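Local coordinates for macrophomate synthase intermolecular Diels-Alderase (Macrophoma commelinae, PDB 1IZC), which is a magnesium-containing enzyme of the HpcH/HpaI aldolase/citrate lyase family, built on a TIM-barrel fold and assembled from six subunits, at residues Pro39-Leu43 / Tyr268-Ala272. The protein carries 1 engineered substitution. Residues are numbered along the deposited sequence; the frame is centred on the assembly and turned at random.
Sequences PSKTL and YRAIA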
ATOM      1  N   PRO A  39      -5.540 -40.188 -14.808  1.00 14.65           N
ATOM      2  CA  PRO A  39      -6.538 -39.267 -14.252  1.00 13.07           C
ATOM      3  C   PRO A  39      -6.653 -39.201 -12.735  1.00 14.75           C
ATOM      4  O   PRO A  39      -7.311 -38.298 -12.218  1.00 12.74           O
ATOM      5  CB  PRO A  39      -7.835 -39.708 -14.926  1.00 14.11           C
ATOM      6  CG  PRO A  39      -7.338 -40.238 -16.260  1.00 13.32           C
ATOM      7  CD  PRO A  39      -6.147 -41.053 -15.835  1.00 12.55           C
ATOM      8  N   SER A  40      -6.040 -40.144 -12.020  1.00 13.22           N
ATOM      9  CA  SER A  40      -6.085 -40.080 -10.562  1.00 14.95           C
ATOM     10  C   SER A  40      -5.183 -38.915 -10.159  1.00 14.54           C
ATOM     11  O   SER A  40      -5.209 -38.460  -9.008  1.00 15.17           O
ATOM     12  CB  SER A  40      -5.583 -41.385  -9.923  1.00 12.57           C
ATOM     13  OG  SER A  40      -4.177 -41.537 -10.039  1.00 15.96           O
ATOM     14  N   LYS A  41      -4.389 -38.426 -11.114  1.00 12.79           N
ATOM     15  CA  LYS A  41      -3.489 -37.305 -10.856  1.00 12.10           C
ATOM     16  C   LYS A  41      -4.082 -35.962 -11.307  1.00 12.66           C
ATOM     17  O   LYS A  41      -3.373 -34.956 -11.390  1.00 12.16           O
ATOM     18  CB  LYS A  41      -2.141 -37.529 -11.538  1.00 13.96           C
ATOM     19  CG  LYS A  41      -1.320 -38.653 -10.933  1.00 18.67           C
ATOM     20  CD  LYS A  41      -0.022 -38.822 -11.713  1.00 28.70           C
ATOM     21  CE  LYS A  41       0.899 -39.830 -11.051  1.00 36.75           C
ATOM     22  NZ  LYS A  41       2.175 -39.944 -11.821  1.00 45.10           N
ATOM     23  N   THR A  42      -5.374 -35.960 -11.612  1.00  9.82           N
ATOM     24  CA  THR A  42      -6.077 -34.743 -12.002  1.00 10.94           C
ATOM     25  C   THR A  42      -5.701 -33.672 -10.975  1.00 12.11           C
ATOM     26  O   THR A  42      -5.741 -33.929  -9.776  1.00 12.60           O
ATOM     27  CB  THR A  42      -7.604 -34.977 -11.983  1.00 13.10           C
ATOM     28  OG1 THR A  42      -7.973 -35.773 -13.120  1.00 12.52           O
ATOM     29  CG2 THR A  42      -8.372 -33.655 -12.011  1.00 11.01           C
ATOM     30  N   LEU A  43      -5.319 -32.489 -11.453  1.00  9.15           N
ATOM     31  CA  LEU A  43      -4.911 -31.403 -10.558  1.00 10.01           C
ATOM     32  C   LEU A  43      -6.078 -30.811  -9.792  1.00  9.45           C
ATOM     33  O   LEU A  43      -7.065 -30.376 -10.386  1.00  8.46           O
ATOM     34  CB  LEU A  43      -4.223 -30.291 -11.350  1.00 10.03           C
ATOM     35  CG  LEU A  43      -2.840 -30.615 -11.912  1.00 17.78           C
ATOM     36  CD1 LEU A  43      -2.953 -31.732 -12.923  1.00 18.60           C
ATOM     37  CD2 LEU A  43      -2.242 -29.370 -12.568  1.00 18.67           C
ATOM     38  N   TYR A 268     -12.159 -33.529 -17.443  1.00 14.48           N
ATOM     39  CA  TYR A 268     -11.500 -32.452 -16.697  1.00 10.84           C
ATOM     40  C   TYR A 268     -10.224 -32.993 -16.063  1.00 11.52           C
ATOM     41  O   TYR A 268     -10.248 -34.053 -15.443  1.00 13.27           O
ATOM     42  CB  TYR A 268     -12.400 -31.909 -15.575  1.00 10.24           C
ATOM     43  CG  TYR A 268     -13.622 -31.135 -16.041  1.00 15.97           C
ATOM     44  CD1 TYR A 268     -14.547 -31.719 -16.901  1.00 18.91           C
ATOM     45  CD2 TYR A 268     -13.877 -29.841 -15.580  1.00 23.29           C
ATOM     46  CE1 TYR A 268     -15.694 -31.051 -17.289  1.00 21.91           C
ATOM     47  CE2 TYR A 268     -15.035 -29.156 -15.965  1.00 23.33           C
ATOM     48  CZ  TYR A 268     -15.934 -29.774 -16.820  1.00 29.77           C
ATOM     49  OH  TYR A 268     -17.091 -29.132 -17.211  1.00 33.45           O
ATOM     50  N   ARG A 269      -9.120 -32.268 -16.200  1.00  9.87           N
ATOM     51  CA  ARG A 269      -7.860 -32.701 -15.602  1.00  9.00           C
ATOM     52  C   ARG A 269      -7.261 -31.627 -14.696  1.00  9.87           C
ATOM     53  O   ARG A 269      -6.177 -31.801 -14.147  1.00 10.52           O
ATOM     54  CB  ARG A 269      -6.863 -33.119 -16.688  1.00  9.82           C
ATOM     55  CG  ARG A 269      -7.358 -34.297 -17.533  1.00 15.11           C
ATOM     56  CD  ARG A 269      -7.379 -35.611 -16.749  1.00 12.44           C
ATOM     57  NE  ARG A 269      -7.882 -36.707 -17.585  1.00 14.45           N
ATOM     58  CZ  ARG A 269      -9.158 -37.075 -17.654  1.00 17.60           C
ATOM     59  NH1 ARG A 269     -10.074 -36.448 -16.930  1.00 15.90           N
ATOM     60  NH2 ARG A 269      -9.529 -38.068 -18.464  1.00 14.90           N
ATOM     61  N   ALA A 270      -7.971 -30.514 -14.548  1.00 10.82           N
ATOM     62  CA  ALA A 270      -7.537 -29.432 -13.648  1.00 13.44           C
ATOM     63  C   ALA A 270      -8.846 -28.892 -13.119  1.00 10.98           C
ATOM     64  O   ALA A 270      -9.625 -28.300 -13.872  1.00 11.89           O
ATOM     65  CB  ALA A 270      -6.781 -28.353 -14.402  1.00  9.40           C
ATOM     66  N   ILE A 271      -9.095 -29.107 -11.829  1.00 12.05           N
ATOM     67  CA  ILE A 271     -10.354 -28.688 -11.230  1.00 10.50           C
ATOM     68  C   ILE A 271     -10.159 -27.804 -10.003  1.00 10.15           C
ATOM     69  O   ILE A 271      -9.433 -28.174  -9.088  1.00  9.61           O
ATOM     70  CB  ILE A 271     -11.172 -29.917 -10.777  1.00 13.91           C
ATOM     71  CG1 ILE A 271     -11.300 -30.919 -11.934  1.00 11.26           C
ATOM     72  CG2 ILE A 271     -12.548 -29.472 -10.280  1.00 13.96           C
ATOM     73  CD1 ILE A 271     -11.957 -32.235 -11.519  1.00 13.65           C
ATOM     74  N   ALA A 272     -10.805 -26.641  -9.996  1.00  9.92           N
ATOM     75  CA  ALA A 272     -10.732 -25.755  -8.836  1.00 10.93           C
ATOM     76  C   ALA A 272     -11.834 -26.299  -7.928  1.00 11.18           C
ATOM     77  O   ALA A 272     -13.012 -26.235  -8.283  1.00 14.68           O
ATOM     78  CB  ALA A 272     -11.036 -24.329  -9.247  1.00 12.77           C
TER
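The carbonyl oxygen of Leu43 accepts one hydrogen bond from 268-272 and a further CA-H...O contact. Ile271 N gives it a nearly straight hydrogen bond, 2.8 Å from N to O, with the donor close to the line of the C=O bond. Ala270 CA adds the CA-H...O contact to Leu43 O at 3.4 Å. Two residues before Ile271, across the corner at Ala270, Arg269 O accepts from Leu43 N at 2.9 Å, with the donor well above the carbonyl plane. Leu43 thus bonds to the residues before and after Ala270, the pattern of a parallel bridge. Leu43 CB and Ala270 CB lie on the same face of the sheet. Leu43 CD1 also rests against Arg269 O, and helix 28-37 covers this leucine.

Thr42 comes just before Leu43. Its chi1 of -74° sets OG1 beside the backbone N and leaves CG2 anti to that N. CG2 packs on Arg269 C at 3.5 Å and on the end of Ile271, at CD1. OG1 and the backbone N of Thr42 both donate to Pro39 O. The OG1 to Pro39 O bond is 2.8 Å long and closes the turn before the strand.

The Arg269 side chain crosses that of Thr42 at about a right angle. Its chain bends at chi2, -70°. Pro39 CB sits over the centre of one guanidinium face, 3.9 Å above the plane, with CG beside it. NH1 bonds to Tyr268 O, nearly in the guanidinium plane, and also to Ile264 O at the end of helix 260-265. These two bonds would limit rotation of the group. Pro39 also packs on Phe298 of a neighbouring subunit.

Strand 43-48 here meets strand 271-275, the first and eighth strands, which is the closure of a TIM barrel.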